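Side-chain contacts in uncharacterized protein (Pseudomonas aeruginosa UCBPP-PA14, PDB 3FD9), which represses the type III secretion regulon as an antiactivator, blocking self-association and DNA binding of the transcriptional activator ExsA until inducing signals arrive: residues A[117-120]-A[121-125]; A[190-193]-A[194-197]. One frame throughout, in Å; residues are numbered along the deposited sequence.

Overall arrangement
Going from the N terminus, the chain first builds the small helices before residue 90, then helix 96-115, and a short bend leads into contact 1 (117-125), where helix 119-147 opens. That long helix and helix 157-189 form the helical hairpin, and Ile-119, Trp-122 and Arg-123 of contact 1 face helix 157-189. Contact 2 (190-197) then turns the chain out of helix 157-189 into helix 193-203. The two contacts are local and in series, neither nested nor crossed; their centres are 22 Å apart and their nearest atoms about 9 Å, without touching. Helix 96-115 relates them, since side chains of both pack against it.

Contact 1. Residues A[117-120]-A[121-125]; sequences QAIP and GWRLS
Trp-122 N donates to Ala-118 O over 3.1 Å, with the donor in the carbonyl plane, and Arg-123 N donates to Ile-119 O at 3.0 Å, nearly in line with the carbonyl (C=O...N 171°). A third i to i+4 bond, from Leu-124 N to Pro-120 O, is weak at 3.4 Å. The chain passes from the loop at Gln-117 into helix 119-147 without interruption. The side chain of Trp-122 folds back along this backbone. Its CG stands beside the backbone N (chi1 -59°), which lays one indole face under the preceding turn: Ala-118 O sits 3.2 Å above the ring plane toward its rim, and Ile-119 N lies higher, over the centre. Ala-118 CB adds an apolar touch to Trp-122 CZ2 at 3.6 Å. The same indole also packs on Leu-175 and Lys-178 of helix 157-189. Next to it, Ile-119 and Arg-123 point the same way, CG2 of Ile-119 lying 3.9 Å from Arg-123 NE, obliquely to the guanidinium plane. The extended arginine carries NH2 to a salt bridge with Glu-112, whose negative charge probably eases the closeness of Arg-123 to Arg-38 and Arg-42 of the second subunit. Ser-125, one turn on from Gly-121, grips its carbonyl twice: Ser-125 OG lies 2.7 Å from Gly-121 O, and the backbone N reaches the same oxygen from the opposite face of the carbonyl plane. With Ile-119 on Ala-182 and Arg-123 on Leu-179 as well, this is the N-terminal turn of one arm of an antiparallel helical hairpin, seated on the other arm.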
loop_
_atom_site.group_PDB
_atom_site.type_symbol
_atom_site.label_atom_id
_atom_site.label_comp_id
_atom_site.label_asym_id
_atom_site.label_seq_id
_atom_site.Cartn_x
_atom_site.Cartn_y
_atom_site.Cartn_z
ATOM N N GLN A 117 15.971 20.659 -20.789
ATOM C CA GLN A 117 15.164 21.089 -19.658
ATOM C C GLN A 117 13.712 20.645 -19.790
ATOM O O GLN A 117 12.949 20.702 -18.831
ATOM C CB GLN A 117 15.249 22.617 -19.530
ATOM C CG GLN A 117 14.528 23.213 -18.326
ATOM C CD GLN A 117 15.247 22.950 -17.004
ATOM O OE1 GLN A 117 14.614 22.848 -15.955
ATOM N NE2 GLN A 117 16.572 22.845 -17.052
ATOM N N ALA A 118 13.330 20.199 -20.980
ATOM C CA ALA A 118 11.948 19.801 -21.227
ATOM C C ALA A 118 11.663 18.401 -20.700
ATOM O O ALA A 118 10.505 18.009 -20.544
ATOM C CB ALA A 118 11.634 19.882 -22.712
ATOM N N ILE A 119 12.735 17.663 -20.426
ATOM C CA ILE A 119 12.655 16.273 -19.994
ATOM C C ILE A 119 11.804 16.052 -18.750
ATOM O O ILE A 119 10.893 15.224 -18.766
ATOM C CB ILE A 119 14.048 15.681 -19.741
ATOM C CG1 ILE A 119 14.850 15.622 -21.035
ATOM C CG2 ILE A 119 13.930 14.283 -19.146
ATOM C CD1 ILE A 119 16.067 14.717 -20.939
ATOM N N PRO A 120 12.101 16.772 -17.656
ATOM C CA PRO A 120 11.294 16.551 -16.451
ATOM C C PRO A 120 9.818 16.617 -16.781
ATOM O O PRO A 120 9.056 15.768 -16.332
ATOM C CB PRO A 120 11.672 17.725 -15.558
ATOM C CG PRO A 120 13.044 18.092 -15.996
ATOM C CD PRO A 120 13.104 17.832 -17.464
ATOM N N GLY A 121 9.427 17.607 -17.577
ATOM C CA GLY A 121 8.038 17.789 -17.950
ATOM C C GLY A 121 7.480 16.605 -18.716
ATOM O O GLY A 121 6.334 16.198 -18.503
ATOM N N TRP A 122 8.288 16.046 -19.610
ATOM C CA TRP A 122 7.853 14.884 -20.375
ATOM C C TRP A 122 7.555 13.690 -19.467
ATOM O O TRP A 122 6.546 13.003 -19.649
ATOM C CB TRP A 122 8.898 14.489 -21.421
ATOM C CG TRP A 122 9.217 15.572 -22.398
ATOM C CD1 TRP A 122 8.479 16.694 -22.650
ATOM C CD2 TRP A 122 10.345 15.628 -23.281
ATOM N NE1 TRP A 122 9.085 17.448 -23.625
ATOM C CE2 TRP A 122 10.233 16.815 -24.031
ATOM C CE3 TRP A 122 11.445 14.790 -23.506
ATOM C CZ2 TRP A 122 11.174 17.191 -24.988
ATOM C CZ3 TRP A 122 12.381 15.163 -24.456
ATOM C CH2 TRP A 122 12.239 16.353 -25.187
ATOM N N ARG A 123 8.436 13.447 -18.497
ATOM C CA ARG A 123 8.312 12.287 -17.622
ATOM C C ARG A 123 6.994 12.271 -16.878
ATOM O O ARG A 123 6.251 11.286 -16.943
ATOM C CB ARG A 123 9.473 12.211 -16.627
ATOM C CG ARG A 123 10.785 11.795 -17.268
ATOM C CD ARG A 123 11.868 11.522 -16.249
ATOM N NE ARG A 123 13.132 11.215 -16.917
ATOM C CZ ARG A 123 13.327 10.154 -17.700
ATOM N NH1 ARG A 123 12.337 9.293 -17.917
ATOM N NH2 ARG A 123 14.509 9.952 -18.270
ATOM N N LEU A 124 6.700 13.357 -16.168
ATOM C CA LEU A 124 5.470 13.413 -15.392
ATOM C C LEU A 124 4.257 13.384 -16.313
ATOM O O LEU A 124 3.229 12.804 -15.973
ATOM C CB LEU A 124 5.446 14.630 -14.466
ATOM C CG LEU A 124 5.361 16.024 -15.075
ATOM C CD1 LEU A 124 3.911 16.402 -15.336
ATOM C CD2 LEU A 124 6.012 17.030 -14.138
ATOM N N SER A 125 4.384 13.991 -17.486
ATOM C CA SER A 125 3.309 13.936 -18.468
ATOM C C SER A 125 2.971 12.489 -18.799
ATOM O O SER A 125 1.804 12.143 -18.981
ATOM C CB SER A 125 3.681 14.697 -19.741
ATOM O OG SER A 125 3.781 16.090 -19.496
#

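Contact 2. Residues A[190-193]-A[194-197]; sequences WPNW and QRGM
Trp-193 and Met-197, the latter present as selenomethionine, form the tightly packed part of the contact. Their side chains run alongside each other, and CE of Met-197 meets the far end of the indole obliquely, 3.6 Å from Trp-193 CH2. The selenomethionine reaches it by bending at both chi2 and chi3 (62° and 58°), which folds the methyl back toward the ring. Both residues are buried: the indole stacks with Tyr-108 and meets Phe-209, while Met-197 packs on Ile-100 and Leu-104 of helix 96-115. Trp-190 joins from the loop: Trp-193 CE3 stands 3.6 Å above the plane of the Trp-190 ring, offset toward its rim. A type I turn from Trp-190 to Trp-193, closed by Trp-193 N to Trp-190 O (3.2 Å), feeds straight into the helix, whose first bonds run from Gly-196 N to Asn-192 O at 2.9 Å and from Met-197 N to Trp-193 O at 3.2 Å.

The solvent side is polar. Asn-192, at the N-cap position, lays its amide over one face of the Arg-195 guanidinium, CG 3.5 Å above that plane and offset toward the rim, with the two planes 25° apart, so the flat groups are stacked. Arg-195 NE bonds to Gly-208 O, and exposed Gln-194 turns its NE2 to Met-39 O of the second subunit. Chemically, the division is consistent with apolar contacts of Trp-193 and Met-197 seating the helix start against helix 96-115, the buried Trp-190 NE1 adding a bond to Phe-209 O, while the polar margin adds directional bonds.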
loop_
_atom_site.group_PDB
_atom_site.type_symbol
_atom_site.label_atom_id
_atom_site.label_comp_id
_atom_site.label_asym_id
_atom_site.label_seq_id
_atom_site.Cartn_x
_atom_site.Cartn_y
_atom_site.Cartn_z
ATOM N N TRP A 190 27.536 10.198 -19.925
ATOM C CA TRP A 190 27.949 9.577 -18.670
ATOM C C TRP A 190 27.886 8.070 -18.828
ATOM O O TRP A 190 27.011 7.419 -18.254
ATOM C CB TRP A 190 27.021 9.978 -17.531
ATOM C CG TRP A 190 27.572 9.652 -16.174
ATOM C CD1 TRP A 190 28.649 8.867 -15.892
ATOM C CD2 TRP A 190 27.054 10.090 -14.912
ATOM N NE1 TRP A 190 28.846 8.799 -14.533
ATOM C CE2 TRP A 190 27.875 9.540 -13.908
ATOM C CE3 TRP A 190 25.980 10.903 -14.533
ATOM C CZ2 TRP A 190 27.655 9.774 -12.551
ATOM C CZ3 TRP A 190 25.762 11.131 -13.185
ATOM C CH2 TRP A 190 26.597 10.569 -12.211
ATOM N N PRO A 191 28.821 7.510 -19.601
ATOM C CA PRO A 191 28.795 6.099 -20.000
ATOM C C PRO A 191 28.673 5.144 -18.817
ATOM O O PRO A 191 27.895 4.197 -18.901
ATOM C CB PRO A 191 30.147 5.912 -20.693
ATOM C CG PRO A 191 30.535 7.296 -21.145
ATOM C CD PRO A 191 30.027 8.204 -20.081
ATOM N N ASN A 192 29.414 5.393 -17.737
ATOM C CA ASN A 192 29.495 4.447 -16.623
ATOM C C ASN A 192 28.488 4.648 -15.494
ATOM O O ASN A 192 28.699 4.155 -14.382
ATOM C CB ASN A 192 30.902 4.440 -16.026
ATOM C CG ASN A 192 31.947 3.939 -16.996
ATOM O OD1 ASN A 192 33.082 4.418 -16.991
ATOM N ND2 ASN A 192 31.576 2.973 -17.836
ATOM N N TRP A 193 27.399 5.362 -15.770
ATOM C CA TRP A 193 26.341 5.549 -14.777
ATOM C C TRP A 193 25.781 4.198 -14.357
ATOM O O TRP A 193 25.626 3.943 -13.176
ATOM C CB TRP A 193 25.241 6.462 -15.320
ATOM C CG TRP A 193 23.932 6.424 -14.571
ATOM C CD1 TRP A 193 22.762 5.869 -15.002
ATOM C CD2 TRP A 193 23.652 6.992 -13.287
ATOM N NE1 TRP A 193 21.775 6.045 -14.062
ATOM C CE2 TRP A 193 22.298 6.731 -12.999
ATOM C CE3 TRP A 193 24.417 7.690 -12.352
ATOM C CZ2 TRP A 193 21.693 7.139 -11.816
ATOM C CZ3 TRP A 193 23.825 8.093 -11.185
ATOM C CH2 TRP A 193 22.471 7.819 -10.921
ATOM N N GLN A 194 25.495 3.335 -15.326
ATOM C CA GLN A 194 25.052 1.973 -15.042
ATOM C C GLN A 194 26.045 1.243 -14.146
ATOM O O GLN A 194 25.740 0.886 -13.005
ATOM C CB GLN A 194 24.904 1.192 -16.345
ATOM C CG GLN A 194 23.890 1.771 -17.317
ATOM C CD GLN A 194 22.473 1.316 -17.019
ATOM O OE1 GLN A 194 22.262 0.273 -16.386
ATOM N NE2 GLN A 194 21.488 2.091 -17.480
ATOM N N ARG A 195 27.237 1.018 -14.684
ATOM C CA ARG A 195 28.273 0.297 -13.971
ATOM C C ARG A 195 28.421 0.788 -12.541
ATOM O O ARG A 195 28.500 -0.010 -11.604
ATOM C CB ARG A 195 29.609 0.427 -14.694
ATOM C CG ARG A 195 30.691 -0.484 -14.130
ATOM C CD ARG A 195 32.046 -0.175 -14.737
ATOM N NE ARG A 195 32.517 1.153 -14.361
ATOM C CZ ARG A 195 33.764 1.574 -14.529
ATOM N NH1 ARG A 195 34.671 0.767 -15.065
ATOM N NH2 ARG A 195 34.106 2.800 -14.156
ATOM N N GLY A 196 28.461 2.106 -12.380
ATOM C CA GLY A 196 28.632 2.703 -11.074
ATOM C C GLY A 196 27.542 2.296 -10.110
ATOM O O GLY A 196 27.807 2.045 -8.928
HETATM N N MSE A 197 26.315 2.219 -10.613
HETATM C CA MSE A 197 25.176 1.888 -9.769
HETATM C C MSE A 197 25.209 0.422 -9.349
HETATM O O MSE A 197 24.889 0.089 -8.214
HETATM C CB MSE A 197 23.865 2.211 -10.484
HETATM C CG MSE A 197 22.621 1.976 -9.646
HETATM SE SE MSE A 197 22.534 3.098 -8.026
HETATM C CE MSE A 197 22.626 4.885 -8.843
#